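Uronate dehydrogenase (Agrobacterium tumefaciens, PDB 3RFX) catalyses the NAD-dependent oxidation of uronic acids such as galacturonate and glucuronate, probably to the corresponding aldaric acid lactones. Local coordinates at residues Phe108-Thr114 with Lys140-Glu144. The protein carries 1 engineered substitution. Numbering follows the deposited sequence.
Sequences FASSNHT and KCFGE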
ATOM      1  N   PHE A 108     -21.731  -2.570  19.208  1.00 14.46           N
ATOM      2  CA  PHE A 108     -22.726  -2.072  18.268  1.00 12.36           C
ATOM      3  C   PHE A 108     -22.964  -3.086  17.149  1.00 18.09           C
ATOM      4  O   PHE A 108     -22.021  -3.525  16.502  1.00 15.05           O
ATOM      5  CB  PHE A 108     -22.252  -0.748  17.666  1.00 14.40           C
ATOM      6  CG  PHE A 108     -23.138  -0.215  16.572  1.00 16.93           C
ATOM      7  CD1 PHE A 108     -24.512  -0.129  16.747  1.00 19.33           C
ATOM      8  CD2 PHE A 108     -22.595   0.230  15.375  1.00 16.48           C
ATOM      9  CE1 PHE A 108     -25.329   0.382  15.747  1.00 17.42           C
ATOM     10  CE2 PHE A 108     -23.410   0.742  14.366  1.00 15.58           C
ATOM     11  CZ  PHE A 108     -24.774   0.824  14.557  1.00 16.53           C
ATOM     12  N   ALA A 109     -24.224  -3.454  16.927  1.00 14.87           N
ATOM     13  CA  ALA A 109     -24.572  -4.292  15.779  1.00 18.06           C
ATOM     14  C   ALA A 109     -24.593  -3.450  14.508  1.00 15.48           C
ATOM     15  O   ALA A 109     -25.629  -2.904  14.136  1.00 17.81           O
ATOM     16  CB  ALA A 109     -25.933  -4.956  15.990  1.00 18.46           C
ATOM     17  N   SER A 110     -23.443  -3.301  13.863  1.00 14.16           N
ATOM     18  CA  SER A 110     -23.417  -2.704  12.541  1.00 13.27           C
ATOM     19  C   SER A 110     -23.790  -3.823  11.567  1.00 14.77           C
ATOM     20  O   SER A 110     -24.347  -4.850  11.969  1.00 14.52           O
ATOM     21  CB  SER A 110     -22.034  -2.128  12.214  1.00 13.48           C
ATOM     22  OG  SER A 110     -22.070  -1.364  11.015  1.00 14.71           O
ATOM     23  N   SER A 111     -23.451  -3.658  10.297  1.00 14.44           N
ATOM     24  CA  SER A 111     -23.941  -4.601   9.300  1.00 16.40           C
ATOM     25  C   SER A 111     -23.025  -4.699   8.094  1.00 14.01           C
ATOM     26  O   SER A 111     -22.378  -3.721   7.726  1.00 12.59           O
ATOM     27  CB  SER A 111     -25.324  -4.135   8.826  1.00 16.10           C
ATOM     28  OG  SER A 111     -25.785  -4.959   7.780  1.00 19.72           O
ATOM     29  N   ASN A 112     -22.998  -5.872   7.461  1.00 13.77           N
ATOM     30  CA  ASN A 112     -22.342  -6.006   6.164  1.00 13.42           C
ATOM     31  C   ASN A 112     -22.956  -5.058   5.138  1.00 14.85           C
ATOM     32  O   ASN A 112     -22.331  -4.734   4.128  1.00 14.12           O
ATOM     33  CB  ASN A 112     -22.432  -7.454   5.654  1.00 13.85           C
ATOM     34  CG  ASN A 112     -23.864  -7.863   5.310  1.00 17.14           C
ATOM     35  OD1 ASN A 112     -24.334  -7.629   4.198  1.00 16.83           O
ATOM     36  ND2 ASN A 112     -24.562  -8.452   6.270  1.00 14.29           N
ATOM     37  N   HIS A 113     -24.187  -4.609   5.379  1.00 13.18           N
ATOM     38  CA  HIS A 113     -24.841  -3.739   4.403  1.00 12.76           C
ATOM     39  C   HIS A 113     -24.193  -2.364   4.254  1.00 12.57           C
ATOM     40  O   HIS A 113     -24.494  -1.632   3.312  1.00 13.47           O
ATOM     41  CB  HIS A 113     -26.350  -3.682   4.647  1.00 13.69           C
ATOM     42  CG  HIS A 113     -26.992  -5.024   4.503  1.00 15.73           C
ATOM     43  ND1 HIS A 113     -27.026  -5.695   3.299  1.00 14.92           N
ATOM     44  CD2 HIS A 113     -27.555  -5.851   5.415  1.00 17.95           C
ATOM     45  CE1 HIS A 113     -27.604  -6.871   3.472  1.00 15.65           C
ATOM     46  NE2 HIS A 113     -27.939  -6.988   4.744  1.00 17.15           N
ATOM     47  N   THR A 114     -23.274  -2.034   5.158  1.00 11.32           N
ATOM     48  CA  THR A 114     -22.457  -0.831   4.997  1.00 10.83           C
ATOM     49  C   THR A 114     -21.513  -0.925   3.793  1.00 10.92           C
ATOM     50  O   THR A 114     -21.017   0.090   3.309  1.00 13.07           O
ATOM     51  CB  THR A 114     -21.583  -0.572   6.242  1.00 12.65           C
ATOM     52  OG1 THR A 114     -20.759  -1.720   6.489  1.00 14.60           O
ATOM     53  CG2 THR A 114     -22.457  -0.305   7.475  1.00 13.37           C
ATOM     54  N   LYS A 140     -26.459   2.381   9.288  1.00 12.16           N
ATOM     55  CA  LYS A 140     -25.446   1.687  10.080  1.00 12.80           C
ATOM     56  C   LYS A 140     -24.096   2.417   9.984  1.00 14.76           C
ATOM     57  O   LYS A 140     -23.347   2.481  10.968  1.00 13.54           O
ATOM     58  CB  LYS A 140     -25.339   0.207   9.691  1.00 17.07           C
ATOM     59  CG  LYS A 140     -26.594  -0.638  10.053  1.00 15.26           C
ATOM     60  CD  LYS A 140     -26.824  -0.688  11.572  1.00 16.52           C
ATOM     61  CE  LYS A 140     -27.932  -1.686  11.965  1.00 18.97           C
ATOM     62  NZ  LYS A 140     -28.087  -1.801  13.451  1.00 16.50           N
ATOM     63  N   CYS A 141     -23.807   2.988   8.814  1.00 12.34           N
ATOM     64  CA  CYS A 141     -22.665   3.889   8.654  1.00 13.35           C
ATOM     65  C   CYS A 141     -22.780   5.086   9.606  1.00 16.97           C
ATOM     66  O   CYS A 141     -21.788   5.512  10.203  1.00 14.24           O
ATOM     67  CB  CYS A 141     -22.562   4.406   7.226  1.00 15.53           C
ATOM     68  SG  CYS A 141     -22.026   3.147   6.012  1.00 15.92           S
ATOM     69  N   PHE A 142     -23.983   5.638   9.732  1.00 14.54           N
ATOM     70  CA  PHE A 142     -24.184   6.760  10.657  1.00 13.55           C
ATOM     71  C   PHE A 142     -23.793   6.351  12.079  1.00 15.74           C
ATOM     72  O   PHE A 142     -23.087   7.093  12.775  1.00 15.30           O
ATOM     73  CB  PHE A 142     -25.628   7.272  10.619  1.00 15.52           C
ATOM     74  CG  PHE A 142     -25.935   8.300  11.687  1.00 12.77           C
ATOM     75  CD1 PHE A 142     -25.779   9.652  11.434  1.00 16.08           C
ATOM     76  CD2 PHE A 142     -26.373   7.901  12.940  1.00 16.66           C
ATOM     77  CE1 PHE A 142     -26.054  10.597  12.422  1.00 15.19           C
ATOM     78  CE2 PHE A 142     -26.640   8.844  13.933  1.00 14.83           C
ATOM     79  CZ  PHE A 142     -26.487  10.183  13.664  1.00 12.71           C
ATOM     80  N   GLY A 143     -24.251   5.176  12.505  1.00 13.21           N
ATOM     81  CA  GLY A 143     -23.883   4.655  13.813  1.00 15.71           C
ATOM     82  C   GLY A 143     -22.373   4.523  13.989  1.00 18.11           C
ATOM     83  O   GLY A 143     -21.820   4.868  15.038  1.00 12.92           O
ATOM     84  N   GLU A 144     -21.696   4.010  12.966  1.00 14.30           N
ATOM     85  CA  GLU A 144     -20.235   3.890  13.009  1.00 14.72           C
ATOM     86  C   GLU A 144     -19.531   5.244  13.103  1.00 14.86           C
ATOM     87  O   GLU A 144     -18.565   5.392  13.854  1.00 14.19           O
ATOM     88  CB  GLU A 144     -19.716   3.152  11.761  1.00 14.38           C
ATOM     89  CG  GLU A 144     -20.132   1.687  11.685  1.00 12.21           C
ATOM     90  CD  GLU A 144     -19.424   0.934  10.551  1.00 15.52           C
ATOM     91  OE1 GLU A 144     -18.552   1.530   9.875  1.00 18.40           O
ATOM     92  OE2 GLU A 144     -19.737  -0.253  10.353  1.00 14.61           O
TER
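K140 NZ donates a hydrogen bond to A109 O, joining helix 135-154 to the C-terminal part of strand 105-111, an inner strand of the parallel Rossmann sheet. K140 probably corresponds to the lysine of the Tyr-X-X-X-Lys signature of extended short-chain dehydrogenases, whose tyrosine is here an engineered alanine. Turned about CB-CG (chi2 -63°), then extended, the chain brings NZ to 2.8 Å from A109 O, almost in line with the carbonyl bond. The A109 side chain lies about 6 Å from the bound NAD.

The aliphatic part of the lysine is contacted at successive carbons. T114 crosses it at roughly a right angle, with CG2 3.7 Å from K140 CB; S111 CB lies 3.9 Å from K140 CG, and F108 CZ approaches K140 CD obliquely at 3.9 Å. The F108 ring also lies against the bare backbone of G143, its CZ 4.0 Å from G143 CA, and its edge points at K140 O.

T114 OG1 is bonded to S111 O, which also accepts from T114 N; C141 SG packs 3.8 Å from T114 CB. One turn after K140, the extended E144 side chain returns to the strand. Its carboxylate is shared: OE1 forms a salt bridge with R162 of the neighbouring strand, and S110 OG donates to E144 OE2 from the anti side, 2.7 Å away and 19° out of the carboxylate plane.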